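Local structure of periplasmic binding protein/LacI transcriptional regulator (3BRS) at residues A[137-142]-A[170-175]. The protein probably binds a sugar between its two lobes and delivers it to a membrane transporter, as periplasmic binding proteins of the LacI-related family do. Residues are numbered along the deposited sequence; the frame is centred on the assembly and turned at random.
Sequences ISFVKN and CDSNYD
I137, near the end of strand 133-138, makes the first approach: its CG2, anti to the backbone N, lies 3.9 Å from C170 CB, and I137 also touches T181 and L184 of helix 174-187. At S138 the backbone takes over. C170 N donates to S138 O over 2.9 Å in a nearly straight bond (165° at the hydrogen), although the donor stands above the carbonyl plane; with the S138-Y168 backbone bond, it continues the parallel ladder past residue 169. C170 SG, held between its own backbone N and carbonyl carbon, comes to 3.2 Å from the same S138 O. One residue on, D171 N reaches F139 O, also at 2.9 Å, but the bond is bent to 133° and comes from farther above the carbonyl plane: a loop-to-loop bond where the chain leaves the ladder. F139 CG takes the crowded position between backbone N and carbonyl carbon, the ring turns away toward helix 144-157, and CB lies 3.2 Å from S172 OG. This hydroxyl is hydrogen-bonded to E48, which follows strand 39-42 of the other sheet, so the bond spans the two lobes. V140 packs through CG2, 3.9 Å from D171 CA. At K141 a water accepts from the backbone N and donates to D171 OD1, while D171 OD2 forms a salt bridge with K176. D171 and S172, both left-handed helical, form a turn spanned by the weak N173 N to C170 O bond; N173 then takes the N-cap, its OD1 accepting from K176 N. The end of strand 133-138 with its following loop thus meets the loop between strand 164-169 and helix 174-187, across a beta-alpha-beta crossover through helix 144-157. In this Rossmann-like lobe, such loops at C-terminal strand ends probably face the interlobe cleft where relatives bind sugar.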
loop_
_atom_site.group_PDB
_atom_site.type_symbol
_atom_site.label_atom_id
_atom_site.label_comp_id
_atom_site.label_asym_id
_atom_site.label_seq_id
_atom_site.Cartn_x
_atom_site.Cartn_y
_atom_site.Cartn_z
ATOM N N ILE A 137 -13.394 3.168 3.097
ATOM C CA ILE A 137 -12.391 4.236 3.075
ATOM C C ILE A 137 -11.139 3.687 2.372
ATOM O O ILE A 137 -10.371 2.748 2.899
ATOM C CB ILE A 137 -11.989 4.772 4.466
ATOM C CG1 ILE A 137 -13.179 5.215 5.309
ATOM C CG2 ILE A 137 -10.990 6.007 4.265
ATOM C CD1 ILE A 137 -14.175 6.218 4.516
ATOM N N SER A 138 -10.935 4.271 1.192
ATOM C CA SER A 138 -9.724 4.074 0.413
ATOM C C SER A 138 -8.752 5.220 0.640
ATOM O O SER A 138 -9.011 6.171 1.409
ATOM C CB SER A 138 -10.015 3.873 -1.056
ATOM O OG SER A 138 -8.868 3.268 -1.646
ATOM N N PHE A 139 -7.604 5.084 0.002
ATOM C CA PHE A 139 -6.527 6.001 0.130
ATOM C C PHE A 139 -6.311 6.774 -1.210
ATOM O O PHE A 139 -7.082 7.713 -1.535
ATOM C CB PHE A 139 -5.267 5.327 0.690
ATOM C CG PHE A 139 -4.801 4.033 0.012
ATOM C CD1 PHE A 139 -5.527 2.828 0.179
ATOM C CD2 PHE A 139 -3.551 3.962 -0.583
ATOM C CE1 PHE A 139 -5.090 1.567 -0.388
ATOM C CE2 PHE A 139 -3.050 2.737 -1.134
ATOM C CZ PHE A 139 -3.819 1.490 -1.014
ATOM N N VAL A 140 -5.352 6.353 -2.047
ATOM C CA VAL A 140 -4.981 7.234 -3.219
ATOM C C VAL A 140 -5.490 6.522 -4.389
ATOM O O VAL A 140 -4.935 5.516 -4.747
ATOM C CB VAL A 140 -3.443 7.533 -3.415
ATOM C CG1 VAL A 140 -3.205 8.431 -4.751
ATOM C CG2 VAL A 140 -2.967 8.313 -2.267
ATOM N N LYS A 141 -6.599 7.021 -4.942
ATOM C CA LYS A 141 -7.393 6.320 -5.949
ATOM C C LYS A 141 -6.581 5.821 -7.135
ATOM O O LYS A 141 -6.877 4.760 -7.741
ATOM C CB LYS A 141 -8.504 7.263 -6.506
ATOM C CG LYS A 141 -9.349 6.570 -7.586
ATOM C CD LYS A 141 -10.659 7.206 -7.801
ATOM C CE LYS A 141 -11.387 6.363 -8.799
ATOM N NZ LYS A 141 -12.811 6.380 -8.344
ATOM N N ASN A 142 -5.561 6.588 -7.485
ATOM C CA ASN A 142 -4.799 6.236 -8.662
ATOM C C ASN A 142 -3.579 5.460 -8.428
ATOM O O ASN A 142 -2.908 5.230 -9.386
ATOM C CB ASN A 142 -4.304 7.463 -9.328
ATOM C CG ASN A 142 -5.022 7.746 -10.495
ATOM O OD1 ASN A 142 -4.561 7.414 -11.608
ATOM N ND2 ASN A 142 -6.207 8.316 -10.309
ATOM N N CYS A 170 -9.474 8.970 1.104
ATOM C CA CYS A 170 -8.768 9.786 2.058
ATOM C C CYS A 170 -7.427 10.232 1.651
ATOM O O CYS A 170 -6.795 11.071 2.396
ATOM C CB CYS A 170 -8.630 9.024 3.422
ATOM S SG CYS A 170 -7.276 7.762 3.557
ATOM N N ASP A 171 -6.927 9.737 0.527
ATOM C CA ASP A 171 -5.526 10.041 0.040
ATOM C C ASP A 171 -4.490 9.807 1.109
ATOM O O ASP A 171 -3.510 10.518 1.164
ATOM C CB ASP A 171 -5.387 11.503 -0.370
ATOM C CG ASP A 171 -6.245 11.847 -1.598
ATOM O OD1 ASP A 171 -5.946 11.218 -2.651
ATOM O OD2 ASP A 171 -7.173 12.709 -1.517
ATOM N N SER A 172 -4.610 8.739 1.889
ATOM C CA SER A 172 -3.582 8.430 2.930
ATOM C C SER A 172 -3.368 9.555 3.873
ATOM O O SER A 172 -2.257 9.876 4.267
ATOM C CB SER A 172 -2.253 7.957 2.290
ATOM O OG SER A 172 -2.560 6.843 1.387
ATOM N N ASN A 173 -4.458 10.142 4.318
ATOM C CA ASN A 173 -4.375 11.250 5.269
ATOM C C ASN A 173 -5.292 10.882 6.449
ATOM O O ASN A 173 -6.511 10.597 6.233
ATOM C CB ASN A 173 -4.858 12.538 4.553
ATOM C CG ASN A 173 -4.891 13.719 5.495
ATOM O OD1 ASN A 173 -5.865 13.908 6.218
ATOM N ND2 ASN A 173 -3.803 14.500 5.522
ATOM N N TYR A 174 -4.759 10.788 7.652
ATOM C CA TYR A 174 -5.605 10.339 8.783
ATOM C C TYR A 174 -6.866 11.284 9.057
ATOM O O TYR A 174 -8.008 10.859 9.336
ATOM C CB TYR A 174 -4.823 10.260 10.090
ATOM C CG TYR A 174 -3.720 9.263 10.220
ATOM C CD1 TYR A 174 -4.002 7.925 10.356
ATOM C CD2 TYR A 174 -2.348 9.688 10.270
ATOM C CE1 TYR A 174 -2.937 6.977 10.514
ATOM C CE2 TYR A 174 -1.312 8.776 10.401
ATOM C CZ TYR A 174 -1.620 7.415 10.533
ATOM O OH TYR A 174 -0.599 6.526 10.626
ATOM N N ASP A 175 -6.711 12.579 8.926
ATOM C CA ASP A 175 -7.913 13.383 9.215
ATOM C C ASP A 175 -8.967 13.301 8.148
ATOM O O ASP A 175 -10.138 13.480 8.502
ATOM C CB ASP A 175 -7.598 14.827 9.422
ATOM C CG ASP A 175 -6.661 15.063 10.562
ATOM O OD1 ASP A 175 -6.672 14.363 11.612
ATOM O OD2 ASP A 175 -5.912 16.014 10.378
HETATM O O HOH W 1 -7.319 9.920 -4.413
#